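Local coordinates for extracellular ligand-binding receptor (Rhodopseudomonas palustris, PDB 4F06), which binds p-hydroxybenzoic acid and probably serves as the solute-binding protein of an ABC transporter that takes up lignin-derived aromatic compounds, at residues A89-Q93 / K112-I116; T122-V128 / Q363-G367; M187-K191 / A214-L220; Y255-D260 / I353-L357. Where two conformers were deposited one is given. Numbering follows the deposited sequence.

Contact 1. Residues A89-Q93 / K112-I116; sequences APLLQ and KSPYI
Residues 89-93 coil as a helical turn that leads into a helix running on past Gln93, and Leu92 N bonds to Ala89 O at 3.3 Å. Against it lies the loop 112-116, which makes an ST turn and a type I beta turn from Ser113 to Ile116 as it enters the edge strand 116-118 of a six-stranded sheet in the periplasmic binding protein fold. CA atoms pair Ala89 with Ser113 (5.8 Å) and Gln93 with Tyr115 (6.5 Å). Ser113, chi1 t, closes the ST turn, its OG accepting from Tyr115 N at 3.1 Å. Small Ala89 lets the loop come close, its CB 3.6 Å from Lys112 CB and 3.8 Å from Ile116 CD1. Leu92 (m, t) and Ile116 (m, t) meet as apolar side chains, Leu92 CD1 to Ile116 CG1 3.6 Å, and both also pack on Met99. Tyr115 (m) lays its CD2 3.6 Å from Gln93 CA, while its hydroxyl bonds to Asp309. No direct hydrogen bond joins the segments. Instead, one water links Gln93 NE2 and Tyr115 OH, 3.0 Å from each, and another donates to Ala89 O (2.8 Å), accepts from Gln93 N (2.9 Å) and meets Ser113 OG at 2.8 Å.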
loop_
_atom_site.group_PDB
_atom_site.type_symbol
_atom_site.label_atom_id
_atom_site.label_comp_id
_atom_site.label_asym_id
_atom_site.label_seq_id
_atom_site.Cartn_x
_atom_site.Cartn_y
_atom_site.Cartn_z
ATOM N N ALA A 89 13.537 -2.222 -10.721
ATOM C CA ALA A 89 13.186 -1.175 -11.702
ATOM C C ALA A 89 14.178 -1.002 -12.875
ATOM O O ALA A 89 13.732 -0.930 -14.023
ATOM C CB ALA A 89 12.997 0.141 -10.972
ATOM N N PRO A 90 15.501 -0.926 -12.602
ATOM C CA PRO A 90 16.445 -0.611 -13.707
ATOM C C PRO A 90 16.530 -1.786 -14.719
ATOM O O PRO A 90 17.069 -1.579 -15.807
ATOM C CB PRO A 90 17.791 -0.246 -13.004
ATOM C CG PRO A 90 17.641 -0.779 -11.637
ATOM C CD PRO A 90 16.196 -0.922 -11.289
ATOM N N LEU A 91 16.011 -2.998 -14.433
ATOM C CA LEU A 91 16.098 -4.199 -15.312
ATOM C C LEU A 91 15.082 -4.118 -16.432
ATOM O O LEU A 91 15.215 -4.783 -17.456
ATOM C CB LEU A 91 15.825 -5.564 -14.494
ATOM C CG LEU A 91 16.624 -5.813 -13.246
ATOM C CD1 LEU A 91 16.091 -7.070 -12.650
ATOM C CD2 LEU A 91 18.078 -5.980 -13.654
ATOM N N LEU A 92 13.983 -3.434 -16.152
ATOM C CA LEU A 92 12.738 -3.686 -16.889
ATOM C C LEU A 92 12.796 -3.267 -18.345
ATOM O O LEU A 92 12.298 -3.991 -19.217
ATOM C CB LEU A 92 11.563 -2.950 -16.232
ATOM C CG LEU A 92 11.319 -3.294 -14.752
ATOM C CD1 LEU A 92 10.297 -2.325 -14.184
ATOM C CD2 LEU A 92 10.905 -4.772 -14.608
ATOM N N GLN A 93 13.410 -2.106 -18.621
ATOM C CA GLN A 93 13.326 -1.610 -19.969
ATOM C C GLN A 93 14.174 -2.474 -20.914
ATOM O O GLN A 93 13.710 -2.893 -22.001
ATOM C CB GLN A 93 13.737 -0.159 -20.027
ATOM C CG GLN A 93 13.608 0.467 -21.412
ATOM C CD GLN A 93 13.943 1.934 -21.402
ATOM O OE1 GLN A 93 14.544 2.467 -20.468
ATOM N NE2 GLN A 93 13.550 2.618 -22.489
ATOM N N LYS A 112 11.702 5.479 -12.005
ATOM C CA LYS A 112 12.911 4.680 -12.249
ATOM C C LYS A 112 12.808 3.784 -13.499
ATOM O O LYS A 112 13.789 3.133 -13.871
ATOM C CB LYS A 112 13.201 3.760 -11.032
ATOM C CG LYS A 112 13.341 4.521 -9.729
ATOM C CD LYS A 112 14.444 5.558 -9.763
ATOM C CE LYS A 112 14.539 6.224 -8.402
ATOM N NZ LYS A 112 15.626 7.226 -8.343
ATOM N N SER A 113 11.647 3.767 -14.154
ATOM C CA SER A 113 11.527 3.033 -15.406
ATOM C C SER A 113 10.305 3.543 -16.119
ATOM O O SER A 113 9.294 3.762 -15.464
ATOM C CB SER A 113 11.286 1.541 -15.142
ATOM O OG SER A 113 11.094 0.833 -16.358
ATOM N N PRO A 114 10.304 3.604 -17.458
ATOM C CA PRO A 114 9.084 3.950 -18.187
ATOM C C PRO A 114 8.030 2.835 -18.116
ATOM O O PRO A 114 6.873 3.075 -18.428
ATOM C CB PRO A 114 9.553 4.111 -19.650
ATOM C CG PRO A 114 10.785 3.237 -19.729
ATOM C CD PRO A 114 11.462 3.438 -18.367
ATOM N N TYR A 115 8.426 1.640 -17.676
ATOM C CA TYR A 115 7.543 0.470 -17.765
ATOM C C TYR A 115 6.977 0.048 -16.413
ATOM O O TYR A 115 6.540 -1.077 -16.267
ATOM C CB TYR A 115 8.267 -0.711 -18.435
ATOM C CG TYR A 115 8.722 -0.494 -19.855
ATOM C CD1 TYR A 115 8.137 0.450 -20.715
ATOM C CD2 TYR A 115 9.746 -1.290 -20.361
ATOM C CE1 TYR A 115 8.583 0.613 -22.026
ATOM C CE2 TYR A 115 10.145 -1.181 -21.671
ATOM C CZ TYR A 115 9.592 -0.213 -22.493
ATOM O OH TYR A 115 9.998 -0.132 -23.810
ATOM N N ILE A 116 6.950 0.958 -15.447
ATOM C CA ILE A 116 6.311 0.685 -14.179
ATOM C C ILE A 116 4.924 1.369 -14.139
ATOM O O ILE A 116 4.762 2.532 -14.564
ATOM C CB ILE A 116 7.159 1.267 -13.016
ATOM C CG1 ILE A 116 8.411 0.448 -12.861
ATOM C CG2 ILE A 116 6.343 1.270 -11.710
ATOM C CD1 ILE A 116 9.434 1.070 -11.946
HETATM O O HOH W 1 13.705 -0.037 -16.650
HETATM O O HOH W 2 12.716 0.780 -24.747
#

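Contact 2. Residues T122-V128 / Q363-G367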
loop_
_atom_site.group_PDB
_atom_site.type_symbol
_atom_site.label_atom_id
_atom_site.label_comp_id
_atom_site.label_asym_id
_atom_site.label_seq_id
_atom_site.Cartn_x
_atom_site.Cartn_y
_atom_site.Cartn_z
ATOM N N THR A 122 0.815 5.928 -2.813
ATOM C CA THR A 122 2.095 6.499 -2.327
ATOM C C THR A 122 1.949 7.056 -0.929
ATOM O O THR A 122 0.835 7.327 -0.430
ATOM C CB THR A 122 2.751 7.564 -3.244
ATOM O OG1 THR A 122 2.067 8.809 -3.073
ATOM C CG2 THR A 122 2.775 7.103 -4.679
HETATM N N MSE A 123 3.071 7.198 -0.250
HETATM C CA MSE A 123 3.058 7.785 1.074
HETATM C C MSE A 123 2.584 9.231 1.056
HETATM O O MSE A 123 1.782 9.635 1.873
HETATM C CB MSE A 123 4.434 7.684 1.720
HETATM C CG MSE A 123 4.936 6.233 1.823
HETATM SE SE MSE A 123 3.713 5.020 2.721
HETATM C CE MSE A 123 3.430 6.055 4.315
ATOM N N PHE A 124 3.077 10.034 0.107
ATOM C CA PHE A 124 2.559 11.396 -0.001
ATOM C C PHE A 124 1.049 11.444 -0.235
ATOM O O PHE A 124 0.345 12.294 0.320
ATOM C CB PHE A 124 3.245 12.095 -1.192
ATOM C CG PHE A 124 4.440 12.926 -0.808
ATOM C CD1 PHE A 124 5.707 12.331 -0.635
ATOM C CD2 PHE A 124 4.360 14.336 -0.716
ATOM C CE1 PHE A 124 6.805 13.129 -0.305
ATOM C CE2 PHE A 124 5.486 15.096 -0.399
ATOM C CZ PHE A 124 6.705 14.490 -0.192
ATOM N N GLN A 125 0.566 10.527 -1.075
ATOM C CA GLN A 125 -0.847 10.484 -1.414
ATOM C C GLN A 125 -1.733 10.310 -0.172
ATOM O O GLN A 125 -2.724 11.020 -0.016
ATOM C CB GLN A 125 -1.068 9.336 -2.393
ATOM C CG GLN A 125 -2.484 9.237 -2.975
ATOM C CD GLN A 125 -2.484 8.165 -4.054
ATOM O OE1 GLN A 125 -1.945 7.051 -3.863
ATOM N NE2 GLN A 125 -3.057 8.485 -5.201
ATOM N N ASN A 126 -1.359 9.397 0.731
ATOM C CA ASN A 126 -2.127 9.175 1.954
ATOM C C ASN A 126 -1.761 10.153 3.068
ATOM O O ASN A 126 -2.600 10.447 3.940
ATOM C CB ASN A 126 -1.961 7.738 2.475
ATOM C CG ASN A 126 -2.679 6.688 1.632
ATOM O OD1 ASN A 126 -2.164 5.535 1.419
ATOM N ND2 ASN A 126 -3.856 7.034 1.202
ATOM N N THR A 127 -0.532 10.688 3.072
ATOM C CA THR A 127 -0.087 11.538 4.193
ATOM C C THR A 127 -0.580 12.974 4.099
ATOM O O THR A 127 -0.861 13.607 5.128
ATOM C CB THR A 127 1.453 11.504 4.293
ATOM O OG1 THR A 127 1.861 10.179 4.593
ATOM C CG2 THR A 127 1.952 12.429 5.418
ATOM N N VAL A 128 -0.676 13.528 2.885
ATOM C CA VAL A 128 -1.159 14.925 2.794
ATOM C C VAL A 128 -2.553 15.029 3.450
ATOM O O VAL A 128 -2.769 15.961 4.236
ATOM C CB VAL A 128 -1.091 15.380 1.322
ATOM C CG1 VAL A 128 -1.944 16.637 1.083
ATOM C CG2 VAL A 128 0.375 15.641 0.934
ATOM N N GLN A 363 -7.082 11.885 -5.192
ATOM C CA GLN A 363 -5.741 12.376 -4.835
ATOM C C GLN A 363 -4.693 11.806 -5.797
ATOM O O GLN A 363 -4.686 10.598 -6.040
ATOM C CB GLN A 363 -5.384 11.948 -3.419
ATOM C CG GLN A 363 -6.394 12.395 -2.382
ATOM C CD GLN A 363 -6.520 13.895 -2.265
ATOM O OE1 GLN A 363 -7.556 14.504 -2.677
ATOM N NE2 GLN A 363 -5.505 14.510 -1.742
ATOM N N PRO A 364 -3.811 12.654 -6.361
ATOM C CA PRO A 364 -2.686 12.163 -7.155
ATOM C C PRO A 364 -1.497 11.794 -6.240
ATOM O O PRO A 364 -1.613 11.838 -5.002
ATOM C CB PRO A 364 -2.338 13.404 -7.981
ATOM C CG PRO A 364 -2.523 14.535 -6.988
ATOM C CD PRO A 364 -3.815 14.132 -6.238
ATOM N N ASP A 365 -0.390 11.367 -6.847
ATOM C CA ASP A 365 0.836 11.239 -6.062
ATOM C C ASP A 365 1.377 12.628 -5.758
ATOM O O ASP A 365 2.144 13.191 -6.554
ATOM C CB ASP A 365 1.871 10.367 -6.790
ATOM C CG ASP A 365 3.150 10.272 -6.014
ATOM O OD1 ASP A 365 3.193 10.672 -4.817
ATOM O OD2 ASP A 365 4.144 9.784 -6.581
ATOM N N TRP A 366 1.034 13.197 -4.611
ATOM C CA TRP A 366 1.515 14.512 -4.277
ATOM C C TRP A 366 3.027 14.620 -4.193
ATOM O O TRP A 366 3.542 15.730 -4.220
ATOM C CB TRP A 366 0.922 14.981 -2.948
ATOM C CG TRP A 366 -0.561 15.165 -2.948
ATOM C CD1 TRP A 366 -1.517 14.452 -2.235
ATOM C CD2 TRP A 366 -1.264 16.185 -3.675
ATOM N NE1 TRP A 366 -2.783 14.973 -2.475
ATOM C CE2 TRP A 366 -2.693 16.001 -3.368
ATOM C CE3 TRP A 366 -0.878 17.169 -4.572
ATOM C CZ2 TRP A 366 -3.680 16.818 -3.943
ATOM C CZ3 TRP A 366 -1.874 17.999 -5.127
ATOM C CH2 TRP A 366 -3.241 17.806 -4.830
ATOM N N GLY A 367 3.763 13.494 -4.064
ATOM C CA GLY A 367 5.223 13.565 -4.056
ATOM C C GLY A 367 5.820 13.979 -5.388
ATOM O O GLY A 367 6.946 14.479 -5.438
#
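Two helix starts meet here, each capped by a side chain that also joins them. Thr122 and Gln125 form a capping box: Gln125 N donates to Thr122 OG1 (3.0 Å) and Thr122 N to Gln125 OE1 (3.2 Å). Asp365 is the N-cap of the weakly bonded helix at 366-367, its OD1 accepting from Gly367 N at 3.0 Å. The caps are coupled because Thr122 OG1 donates to Asp365 OD1 at 2.8 Å. A threonine hydroxyl suits this place, accepting from its own helix while donating to the carboxylate, which also bonds to Ser107. Gln125, extended (t, t), reaches Gln363 O with NE2 at 2.8 Å; its amide also bonds to Ile336 O, His335 and Gln338.

Beside this network, Gly367 CA makes a CH-pi contact over the face of the Phe124 ring, 3.6 Å from its centroid; a CB on Gly367 would come to 3.0 Å from Phe124 CD1, so glycine fits. Val128 CG1 lies over the five-membered ring of Trp366 in the same way, 4.2 Å from its centroid.

The contact ties the start of helix 123-136 to the end of strand 351-363 in the periplasmic binding protein fold. Phe121, just before Thr122, lines the p-hydroxybenzoic acid pocket, so the helix starts close to the ligand. Helix 150-165 packs against Met123, Phe124, Thr127 and Val128, and strand 336-348 against Gln125 and Gln363.

Contact 3. Residues M187-K191 / A214-L220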
loop_
_atom_site.group_PDB
_atom_site.type_symbol
_atom_site.label_atom_id
_atom_site.label_comp_id
_atom_site.label_asym_id
_atom_site.label_seq_id
_atom_site.Cartn_x
_atom_site.Cartn_y
_atom_site.Cartn_z
HETATM N N MSE A 187 8.299 5.964 22.938
HETATM C CA MSE A 187 7.112 6.521 23.607
HETATM C C MSE A 187 7.474 7.499 24.694
HETATM O O MSE A 187 6.798 8.510 24.841
HETATM C CB MSE A 187 6.170 5.409 24.100
HETATM C CG MSE A 187 5.640 4.474 23.056
HETATM SE SE MSE A 187 4.749 5.405 21.584
HETATM C CE MSE A 187 4.964 3.995 20.367
ATOM N N GLN A 188 8.536 7.206 25.445
ATOM C CA GLN A 188 8.982 8.119 26.492
ATOM C C GLN A 188 9.449 9.435 25.874
ATOM O O GLN A 188 9.187 10.497 26.427
ATOM C CB GLN A 188 10.106 7.495 27.326
ATOM C CG GLN A 188 10.544 8.378 28.496
ATOM C CD GLN A 188 9.392 8.634 29.462
ATOM O OE1 GLN A 188 8.677 7.693 29.878
ATOM N NE2 GLN A 188 9.194 9.903 29.822
ATOM N N ARG A 189 10.159 9.363 24.749
ATOM C CA ARG A 189 10.637 10.564 24.072
ATOM C C ARG A 189 9.431 11.396 23.593
ATOM O O ARG A 189 9.407 12.622 23.756
ATOM C CB ARG A 189 11.536 10.174 22.899
ATOM C CG ARG A 189 12.929 9.729 23.345
ATOM C CD ARG A 189 13.727 9.104 22.216
ATOM N NE ARG A 189 14.034 10.074 21.165
ATOM C CZ ARG A 189 14.550 9.756 19.981
ATOM N NH1 ARG A 189 14.799 8.485 19.666
ATOM N NH2 ARG A 189 14.797 10.710 19.104
ATOM N N ILE A 190 8.412 10.723 23.047
ATOM C CA ILE A 190 7.194 11.413 22.630
ATOM C C ILE A 190 6.483 12.070 23.815
ATOM O O ILE A 190 6.068 13.249 23.706
ATOM C CB ILE A 190 6.285 10.475 21.837
ATOM C CG1 ILE A 190 6.974 10.124 20.513
ATOM C CG2 ILE A 190 4.930 11.155 21.608
ATOM C CD1 ILE A 190 6.312 8.995 19.723
ATOM N N LYS A 191 6.337 11.347 24.935
ATOM C CA LYS A 191 5.759 11.967 26.147
ATOM C C LYS A 191 6.498 13.254 26.459
ATOM O O LYS A 191 5.888 14.313 26.644
ATOM C CB LYS A 191 5.869 11.048 27.367
ATOM C CG LYS A 191 4.922 9.861 27.384
ATOM C CD LYS A 191 5.060 9.118 28.714
ATOM C CE LYS A 191 4.468 7.713 28.679
ATOM N NZ LYS A 191 4.512 7.000 30.000
ATOM N N ALA A 214 2.726 -0.481 22.072
ATOM C CA ALA A 214 3.521 0.348 22.973
ATOM C C ALA A 214 2.855 1.687 23.249
ATOM O O ALA A 214 2.953 2.206 24.367
ATOM C CB ALA A 214 4.906 0.554 22.393
ATOM N N TYR A 215 2.237 2.280 22.221
ATOM C CA TYR A 215 1.516 3.574 22.367
ATOM C C TYR A 215 0.406 3.428 23.436
ATOM O O TYR A 215 0.221 4.298 24.309
ATOM C CB TYR A 215 0.985 3.967 20.974
ATOM C CG TYR A 215 -0.134 4.947 20.946
ATOM C CD1 TYR A 215 0.081 6.280 21.275
ATOM C CD2 TYR A 215 -1.391 4.548 20.540
ATOM C CE1 TYR A 215 -0.950 7.218 21.265
ATOM C CE2 TYR A 215 -2.455 5.477 20.473
ATOM C CZ TYR A 215 -2.228 6.808 20.835
ATOM O OH TYR A 215 -3.288 7.677 20.795
ATOM N N ILE A 216 -0.334 2.322 23.365
ATOM C CA ILE A 216 -1.403 2.066 24.333
ATOM C C ILE A 216 -0.817 1.690 25.699
ATOM O O ILE A 216 -1.221 2.250 26.735
ATOM C CB ILE A 216 -2.302 0.930 23.833
ATOM C CG1 ILE A 216 -3.036 1.338 22.551
ATOM C CG2 ILE A 216 -3.273 0.480 24.930
ATOM C CD1 ILE A 216 -3.607 0.149 21.809
ATOM N N ASP A 217 0.143 0.760 25.711
ATOM C CA ASP A 217 0.572 0.172 26.994
ATOM C C ASP A 217 1.418 1.124 27.833
ATOM O O ASP A 217 1.518 0.934 29.026
ATOM C CB ASP A 217 1.311 -1.152 26.767
ATOM C CG ASP A 217 0.409 -2.260 26.226
ATOM O OD1 ASP A 217 -0.827 -2.128 26.186
ATOM O OD2 ASP A 217 0.964 -3.289 25.773
ATOM N N ASN A 218 2.071 2.095 27.186
ATOM C CA ASN A 218 2.766 3.162 27.865
ATOM C C ASN A 218 1.876 4.320 28.231
ATOM O O ASN A 218 2.355 5.297 28.837
ATOM C CB ASN A 218 4.011 3.614 27.108
ATOM C CG ASN A 218 5.085 2.549 27.099
ATOM O OD1 ASN A 218 5.221 1.769 26.126
ATOM N ND2 ASN A 218 5.825 2.470 28.183
ATOM N N GLY A 219 0.572 4.233 27.946
ATOM C CA GLY A 219 -0.356 5.218 28.513
ATOM C C GLY A 219 -0.540 6.450 27.676
ATOM O O GLY A 219 -1.256 7.352 28.099
ATOM N N LEU A 220 0.093 6.552 26.502
ATOM C CA LEU A 220 -0.028 7.798 25.739
ATOM C C LEU A 220 -1.451 8.038 25.262
ATOM O O LEU A 220 -1.944 9.164 25.286
ATOM C CB LEU A 220 0.943 7.824 24.557
ATOM C CG LEU A 220 2.401 8.124 24.932
ATOM C CD1 LEU A 220 3.057 6.959 25.701
ATOM C CD2 LEU A 220 3.204 8.453 23.697
#
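Met187, modelled as selenomethionine, gives up 95 Å² to this meeting of two helices. Its long, flexible side chain, m at chi1 and chi2, reaches across to the last turns of the other helix: CE lies 3.7 Å from Tyr215 N and 4.0 Å from both Ala214 CB and Tyr215 CB. The small Ala214 allows that approach, while the Tyr215 ring leads away and its hydroxyl bonds to Val225 O. Leu220, on the opposing segment, has 78 Å² buried, filling the gap with both branches: its CD1 is 3.8 Å from Met187 CB and its CD2 3.8 Å from Ile190 CG2. Ile190, Tyr215 and Leu220 also touch Ile198, so the pair of helices 184-193 and 206-217 packs with strand 197-201, which lies between them in the chain in the alternating alpha/beta order of this lobe of the periplasmic binding protein fold. Leu220 can turn back because the helix ends in a Schellman motif: Gly219 takes phi 89°, where a CB would jam against the preceding carbonyl oxygen. Lys191 meets the carbonyl of Asn218 at this ending. Its nearly extended chain runs along Leu220, CE 3.4 Å from Leu220 CD1, before NZ donates to Asn218 O at 3.0 Å.

Contact 4. Residues Y255-D260 / I353-L357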
loop_
_atom_site.group_PDB
_atom_site.type_symbol
_atom_site.label_atom_id
_atom_site.label_comp_id
_atom_site.label_asym_id
_atom_site.label_seq_id
_atom_site.Cartn_x
_atom_site.Cartn_y
_atom_site.Cartn_z
ATOM N N TYR A 255 -7.870 2.342 1.031
ATOM C CA TYR A 255 -8.727 1.163 1.042
ATOM C C TYR A 255 -9.051 0.764 2.462
ATOM O O TYR A 255 -8.148 0.659 3.304
ATOM C CB TYR A 255 -8.087 -0.045 0.296
ATOM C CG TYR A 255 -9.016 -1.258 0.284
ATOM C CD1 TYR A 255 -10.229 -1.206 -0.413
ATOM C CD2 TYR A 255 -8.737 -2.417 1.031
ATOM C CE1 TYR A 255 -11.115 -2.279 -0.403
ATOM C CE2 TYR A 255 -9.625 -3.508 1.006
ATOM C CZ TYR A 255 -10.822 -3.407 0.332
ATOM O OH TYR A 255 -11.699 -4.475 0.361
ATOM N N ALA A 256 -10.322 0.422 2.684
ATOM C CA ALA A 256 -10.778 -0.259 3.904
ATOM C C ALA A 256 -11.612 -1.464 3.504
ATOM O O ALA A 256 -12.435 -1.362 2.589
ATOM C CB ALA A 256 -11.609 0.661 4.818
ATOM N N VAL A 257 -11.437 -2.578 4.203
ATOM C CA VAL A 257 -12.241 -3.773 3.938
ATOM C C VAL A 257 -13.726 -3.434 4.127
ATOM O O VAL A 257 -14.594 -3.987 3.437
ATOM C CB VAL A 257 -11.812 -4.920 4.852
ATOM C CG1 VAL A 257 -12.735 -6.126 4.718
ATOM C CG2 VAL A 257 -10.371 -5.298 4.530
ATOM N N SER A 258 -14.017 -2.489 5.020
ATOM C CA SER A 258 -15.398 -2.062 5.294
ATOM C C SER A 258 -15.953 -1.107 4.232
ATOM O O SER A 258 -17.113 -0.657 4.349
ATOM C CB SER A 258 -15.450 -1.346 6.623
ATOM O OG SER A 258 -14.793 -0.092 6.515
ATOM N N HIS A 259 -15.199 -0.780 3.173
ATOM C CA HIS A 259 -15.705 0.216 2.217
ATOM C C HIS A 259 -17.097 -0.149 1.722
ATOM O O HIS A 259 -17.312 -1.277 1.220
ATOM C CB HIS A 259 -14.724 0.370 1.030
ATOM C CG HIS A 259 -15.142 1.438 0.069
ATOM N ND1 HIS A 259 -15.185 2.762 0.424
ATOM C CD2 HIS A 259 -15.526 1.357 -1.259
ATOM C CE1 HIS A 259 -15.580 3.486 -0.639
ATOM N NE2 HIS A 259 -15.788 2.640 -1.672
ATOM N N ASP A 260 -18.026 0.812 1.770
ATOM C CA ASP A 260 -19.429 0.504 1.454
ATOM C C ASP A 260 -19.705 0.858 0.004
ATOM O O ASP A 260 -20.039 2.019 -0.322
ATOM C CB ASP A 260 -20.294 1.310 2.414
ATOM C CG ASP A 260 -21.754 0.923 2.329
ATOM O OD1 ASP A 260 -22.180 0.208 1.370
ATOM O OD2 ASP A 260 -22.530 1.467 3.172
ATOM N N ILE A 353 -13.242 -2.627 12.846
ATOM C CA ILE A 353 -13.078 -2.206 11.477
ATOM C C ILE A 353 -12.431 -0.822 11.433
ATOM O O ILE A 353 -12.404 -0.086 12.427
ATOM C CB ILE A 353 -14.434 -2.139 10.719
ATOM C CG1 ILE A 353 -15.332 -0.987 11.230
ATOM C CG2 ILE A 353 -15.155 -3.495 10.738
ATOM C CD1 ILE A 353 -16.489 -0.691 10.299
ATOM N N ASN A 354 -11.919 -0.438 10.257
ATOM C CA ASN A 354 -11.576 0.976 10.006
ATOM C C ASN A 354 -12.788 1.598 9.336
ATOM O O ASN A 354 -13.009 1.385 8.128
ATOM C CB ASN A 354 -10.325 1.065 9.109
ATOM C CG ASN A 354 -9.082 0.578 9.839
ATOM O OD1 ASN A 354 -8.386 -0.362 9.378
ATOM N ND2 ASN A 354 -8.791 1.167 10.946
ATOM N N ARG A 355 -13.599 2.336 10.105
ATOM C CA ARG A 355 -14.803 2.921 9.534
ATOM C C ARG A 355 -14.418 4.188 8.774
ATOM O O ARG A 355 -13.822 5.095 9.364
ATOM C CB ARG A 355 -15.755 3.305 10.661
ATOM C CG ARG A 355 -17.092 3.921 10.168
ATOM C CD ARG A 355 -18.040 2.767 9.824
ATOM N NE ARG A 355 -19.372 3.155 9.420
ATOM C CZ ARG A 355 -20.394 3.417 10.232
ATOM N NH1 ARG A 355 -21.569 3.765 9.682
ATOM N NH2 ARG A 355 -20.263 3.333 11.565
ATOM N N GLU A 356 -14.764 4.276 7.495
ATOM C CA GLU A 356 -14.479 5.484 6.695
ATOM C C GLU A 356 -15.470 6.575 7.069
ATOM O O GLU A 356 -16.704 6.377 6.962
ATOM C CB GLU A 356 -14.554 5.185 5.189
ATOM C CG GLU A 356 -13.467 4.168 4.772
ATOM C CD GLU A 356 -13.626 3.681 3.355
ATOM O OE1 GLU A 356 -14.783 3.671 2.841
ATOM O OE2 GLU A 356 -12.623 3.248 2.745
ATOM N N LEU A 357 -14.940 7.722 7.487
ATOM C CA LEU A 357 -15.751 8.839 8.007
ATOM C C LEU A 357 -15.762 10.020 7.032
ATOM O O LEU A 357 -16.652 10.857 7.093
ATOM C CB LEU A 357 -15.162 9.359 9.330
ATOM C CG LEU A 357 -15.035 8.362 10.453
ATOM C CD1 LEU A 357 -14.473 9.066 11.668
ATOM C CD2 LEU A 357 -16.367 7.722 10.785
HETATM O O HOH W 3 -11.881 1.982 0.380
HETATM O O HOH W 4 -12.190 -1.897 7.625
HETATM O O HOH W 5 -16.355 2.198 6.261
#
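The loop after strand 250-253 is pinned here to strand 351-363, the neighbour of strand 336-348 in the larger sheet of this periplasmic binding protein. It makes a type I beta turn from Ala256 to His259, closed by His259 N to Ala256 O at 2.9 Å. This turn brings Ser258 and His259 to the strand. Ser258, chi1 p, donates from OG to Asn354 O at 2.8 Å; its short side chain lets the hydroxyl meet the backbone directly, and its CB rests 3.9 Å from Ile353 CD1. Glu356 has the largest buried area of the contact. Its extended chi2 carries the carboxylate to the loop, where OE1 accepts from His259 ND1 at 2.6 Å, nearly straight at 173°, and OE2 packs 3.5 Å from Ala256 CB. The His259 ring also meets that of Tyr341 on strand 336-348. Three waters complete the join: one between Ala256 N and Glu356 OE2, one between Ser258 N and Asn354 N, and one donating to Ser258 OG while accepting from Glu356 N. With no direct backbone-to-backbone hydrogen bonds, the loop is not a further strand of the sheet, and the near-linear bond fits a proton on ND1 facing a carboxylate acceptor.

How the contacts relate
Contact 1 is largely buried and lies at the edge of the six-stranded sheet; the other three involve elements of the nine-stranded sheet or the helices packed on it. Contacts 2 and 4 share strand 351-363: contact 4 holds its earlier part to a loop, and contact 2 its end, where helix 366-369 follows. Contact 2, closest to the chain's centre, joins two capped helix starts by direct side-chain hydrogen bonds and CH-pi packing; contact 1's polar links all run through water, and contact 4 adds waters to two direct hydrogen bonds. Contact 3, farthest out at about 26 Å from that centre, is mainly aliphatic, with a single lysine bond at its exposed margin.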